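Local atomic coordinates of triosephosphate isomerase (PDB entry 5UPR), a protein that probably interconverts D-glyceraldehyde 3-phosphate and dihydroxyacetone phosphate, as a homodimer serving glycolysis and gluconeogenesis. Residues A69-A77 / K122-L132. Numbering follows the deposited sequence.
With SO4 (sulfate ion), chain F.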
loop_
_atom_site.group_PDB
_atom_site.type_symbol
_atom_site.label_atom_id
_atom_site.label_comp_id
_atom_site.label_asym_id
_atom_site.label_seq_id
_atom_site.Cartn_x
_atom_site.Cartn_y
_atom_site.Cartn_z
ATOM N N ALA A 69 0.896 2.464 -10.059
ATOM C CA ALA A 69 0.816 2.442 -8.619
ATOM C C ALA A 69 2.087 3.053 -8.048
ATOM O O ALA A 69 3.143 3.014 -8.684
ATOM C CB ALA A 69 0.635 0.974 -8.119
ATOM N N GLN A 70 2.007 3.545 -6.800
ATOM C CA GLN A 70 3.143 4.175 -6.086
ATOM C C GLN A 70 4.092 3.197 -5.374
ATOM O O GLN A 70 5.093 3.668 -4.770
ATOM C CB GLN A 70 2.589 5.189 -5.061
ATOM C CG GLN A 70 1.918 6.414 -5.682
ATOM C CD GLN A 70 1.320 7.377 -4.637
ATOM O OE1 GLN A 70 1.710 7.337 -3.425
ATOM N NE2 GLN A 70 0.407 8.265 -5.091
ATOM N N ASP A 71 3.774 1.883 -5.411
ATOM C CA ASP A 71 4.581 0.843 -4.752
ATOM C C ASP A 71 4.025 -0.457 -5.270
ATOM O O ASP A 71 2.941 -0.490 -5.881
ATOM C CB ASP A 71 4.410 0.903 -3.236
ATOM C CG ASP A 71 5.335 -0.047 -2.443
ATOM O OD1 ASP A 71 6.430 -0.444 -2.889
ATOM O OD2 ASP A 71 4.889 -0.439 -1.327
ATOM N N SER A 72 4.800 -1.522 -5.062
ATOM C CA SER A 72 4.413 -2.879 -5.467
ATOM C C SER A 72 5.104 -3.872 -4.520
ATOM O O SER A 72 6.232 -3.608 -4.126
ATOM C CB SER A 72 4.961 -3.015 -6.892
ATOM O OG SER A 72 4.461 -4.131 -7.425
ATOM N N SER A 73 4.425 -4.943 -4.093
ATOM C CA SER A 73 4.934 -5.790 -3.031
ATOM C C SER A 73 6.204 -6.614 -3.443
ATOM O O SER A 73 6.427 -6.955 -4.632
ATOM C CB SER A 73 3.827 -6.735 -2.592
ATOM O OG SER A 73 4.212 -7.454 -1.435
ATOM N N THR A 74 7.026 -6.935 -2.430
ATOM C CA THR A 74 8.012 -7.974 -2.545
ATOM C C THR A 74 7.382 -9.335 -2.878
ATOM O O THR A 74 8.046 -10.217 -3.384
ATOM C CB THR A 74 8.832 -8.189 -1.254
ATOM O OG1 THR A 74 7.951 -8.421 -0.149
ATOM C CG2 THR A 74 9.644 -7.020 -0.965
ATOM N N GLN A 75 6.116 -9.489 -2.519
ATOM C CA GLN A 75 5.384 -10.761 -2.708
ATOM C C GLN A 75 4.784 -10.695 -4.106
ATOM O O GLN A 75 3.964 -9.808 -4.392
ATOM C CB GLN A 75 4.314 -10.928 -1.641
ATOM C CG GLN A 75 4.859 -10.726 -0.228
ATOM C CD GLN A 75 6.005 -11.660 0.078
ATOM O OE1 GLN A 75 5.774 -12.852 0.226
ATOM N NE2 GLN A 75 7.202 -11.137 0.173
ATOM N N GLN A 76 5.210 -11.604 -4.974
ATOM C CA GLN A 76 4.990 -11.440 -6.390
ATOM C C GLN A 76 3.575 -11.735 -6.873
ATOM O O GLN A 76 3.089 -11.080 -7.770
ATOM C CB GLN A 76 5.978 -12.370 -7.168
ATOM C CG GLN A 76 5.831 -12.246 -8.660
ATOM C CD GLN A 76 6.920 -12.966 -9.442
ATOM O OE1 GLN A 76 8.091 -12.984 -9.040
ATOM N NE2 GLN A 76 6.539 -13.510 -10.600
ATOM N N ALA A 77 2.916 -12.711 -6.282
ATOM C CA ALA A 77 1.685 -13.286 -6.835
ATOM C C ALA A 77 0.504 -13.020 -5.848
ATOM O O ALA A 77 0.579 -12.097 -5.096
ATOM C CB ALA A 77 1.879 -14.769 -7.045
ATOM N N LYS A 122 14.294 -6.654 -4.824
ATOM C CA LYS A 122 13.333 -7.749 -4.855
ATOM C C LYS A 122 11.984 -7.303 -5.418
ATOM O O LYS A 122 11.368 -8.034 -6.213
ATOM C CB LYS A 122 13.143 -8.324 -3.463
ATOM C CG LYS A 122 12.219 -9.509 -3.344
ATOM C CD LYS A 122 12.279 -10.120 -1.944
ATOM C CE LYS A 122 11.366 -11.336 -1.896
ATOM N NZ LYS A 122 11.973 -12.594 -2.385
ATOM N N LYS A 123 11.525 -6.092 -5.037
ATOM C CA LYS A 123 10.285 -5.575 -5.621
ATOM C C LYS A 123 10.428 -5.405 -7.145
ATOM O O LYS A 123 9.482 -5.723 -7.887
ATOM C CB LYS A 123 9.869 -4.271 -4.988
ATOM C CG LYS A 123 9.452 -4.335 -3.549
ATOM C CD LYS A 123 9.068 -2.999 -2.909
ATOM C CE LYS A 123 8.436 -3.259 -1.593
ATOM N NZ LYS A 123 7.509 -2.227 -1.148
ATOM N N VAL A 124 11.569 -4.885 -7.588
ATOM C CA VAL A 124 11.785 -4.623 -9.027
ATOM C C VAL A 124 11.702 -5.950 -9.815
ATOM O O VAL A 124 10.981 -6.050 -10.826
ATOM C CB VAL A 124 13.099 -3.883 -9.334
ATOM C CG1 VAL A 124 13.305 -3.755 -10.847
ATOM C CG2 VAL A 124 13.128 -2.485 -8.709
ATOM N N ARG A 125 12.443 -6.944 -9.351
ATOM C CA ARG A 125 12.453 -8.252 -10.003
ATOM C C ARG A 125 11.039 -8.856 -10.106
ATOM O O ARG A 125 10.667 -9.408 -11.144
ATOM C CB ARG A 125 13.335 -9.241 -9.228
ATOM C CG ARG A 125 13.352 -10.664 -9.727
ATOM C CD ARG A 125 13.792 -10.664 -11.204
ATOM N NE ARG A 125 13.763 -11.980 -11.876
ATOM C CZ ARG A 125 14.760 -12.845 -12.017
ATOM N NH1 ARG A 125 16.006 -12.576 -11.611
ATOM N NH2 ARG A 125 14.493 -14.024 -12.528
ATOM N N ALA A 126 10.289 -8.792 -9.009
ATOM C CA ALA A 126 8.940 -9.332 -8.964
ATOM C C ALA A 126 8.021 -8.625 -9.961
ATOM O O ALA A 126 7.228 -9.264 -10.683
ATOM C CB ALA A 126 8.388 -9.220 -7.574
ATOM N N ALA A 127 8.159 -7.291 -10.023
ATOM C CA ALA A 127 7.362 -6.466 -10.930
ATOM C C ALA A 127 7.650 -6.809 -12.394
ATOM O O ALA A 127 6.733 -7.020 -13.219
ATOM C CB ALA A 127 7.620 -5.007 -10.643
ATOM N N LEU A 128 8.949 -6.848 -12.725
ATOM C CA LEU A 128 9.345 -7.187 -14.105
ATOM C C LEU A 128 8.949 -8.592 -14.487
ATOM O O LEU A 128 8.490 -8.820 -15.620
ATOM C CB LEU A 128 10.855 -6.987 -14.262
ATOM C CG LEU A 128 11.454 -5.610 -14.095
ATOM C CD1 LEU A 128 12.986 -5.713 -14.140
ATOM C CD2 LEU A 128 10.849 -4.657 -15.137
ATOM N N ASN A 129 9.115 -9.554 -13.573
ATOM C CA ASN A 129 8.632 -10.940 -13.806
ATOM C C ASN A 129 7.152 -10.974 -14.177
ATOM O O ASN A 129 6.765 -11.829 -14.896
ATOM C CB ASN A 129 8.780 -11.854 -12.596
ATOM C CG ASN A 129 10.223 -12.271 -12.294
ATOM O OD1 ASN A 129 11.168 -12.090 -13.106
ATOM N ND2 ASN A 129 10.391 -12.864 -11.089
ATOM N N GLU A 130 6.324 -10.078 -13.650
ATOM C CA GLU A 130 4.892 -10.073 -13.980
ATOM C C GLU A 130 4.532 -9.129 -15.133
ATOM O O GLU A 130 3.363 -8.814 -15.299
ATOM C CB GLU A 130 4.080 -9.713 -12.741
ATOM C CG GLU A 130 4.179 -10.744 -11.643
ATOM C CD GLU A 130 3.497 -12.067 -11.942
ATOM O OE1 GLU A 130 2.521 -12.125 -12.754
ATOM O OE2 GLU A 130 3.936 -13.050 -11.325
ATOM N N GLY A 131 5.513 -8.695 -15.922
ATOM C CA GLY A 131 5.212 -7.847 -17.083
ATOM C C GLY A 131 4.959 -6.348 -16.821
ATOM O O GLY A 131 4.569 -5.662 -17.735
ATOM N N LEU A 132 5.267 -5.844 -15.620
ATOM C CA LEU A 132 5.132 -4.416 -15.383
ATOM C C LEU A 132 6.334 -3.650 -15.882
ATOM O O LEU A 132 7.424 -4.224 -16.024
ATOM C CB LEU A 132 4.960 -4.083 -13.871
ATOM C CG LEU A 132 3.653 -4.652 -13.243
ATOM C CD1 LEU A 132 3.712 -4.457 -11.752
ATOM C CD2 LEU A 132 2.416 -3.938 -13.848
HETATM S S SO4 F . 18.023 -15.296 -12.025
HETATM O O1 SO4 F . 17.796 -14.156 -12.945
HETATM O O2 SO4 F . 16.780 -16.094 -11.970
HETATM O O3 SO4 F . 19.104 -16.111 -12.630
HETATM O O4 SO4 F . 18.442 -14.839 -10.674
HETATM O O HOH W 1 6.781 -5.820 -7.122
#
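The flat amide of Gln-76 meets two polar groups of the helix end: Asn-129 ND2 gives a hydrogen bond to Gln-76 OE1 (3.1 Å), tilted 31° out of the carbonyl plane, while Gln-76 NE2 gives one to Glu-130 OE2 (2.7 Å), which lies in the amide plane. In the triosephosphate isomerase (beta/alpha)8 barrel, this contact joins the loop after strand 65-69 to helix 117-129, which ends in a Schellman motif with Gly-131 at C-prime, defined by the bonds Leu-132 N to Ala-127 O and Gly-131 N to Leu-128 O. Neither side-chain bond is coplanar at both ends. The Gln-76 and Asn-129 amides are 53° apart, and Glu-130 OE2 is met on its anti side, somewhat out of the carboxylate plane. With CG anti to the backbone N (chi1 -179°) and an extended chain, Gln-76 reaches along the helix surface, its CB 4.0 Å from Ala-126 CB; using both ends of the amide fixes its rotation. Asn-129 is itself held by Arg-125, whose NE donates to Asn-129 OD1 while NH1 and NH2 meet a sulfate, probably from the crystallisation liquor, at the guanidinium edge.

The same loop reaches the second subunit, where Thr-74 packs on Phe-109 and Gln-75 on Gly-110 of that chain.

At the other end of the contact, Lys-123 runs out extended alongside the loop backbone, its CD 3.1 Å from Ser-72 O and its CG 3.7 Å from Thr-74 CG2. Its NZ forms a salt bridge with Asp-71, 2.7 Å from OD1 at the syn lone pair, and a second with Glu-115; Asp-71 OD2 pairs with Arg-105, so the charges form a network. Between the two ends, one water donates to Ser-73 O and to Lys-123 O, each at 2.8 Å, and accepts from Ser-72 OG.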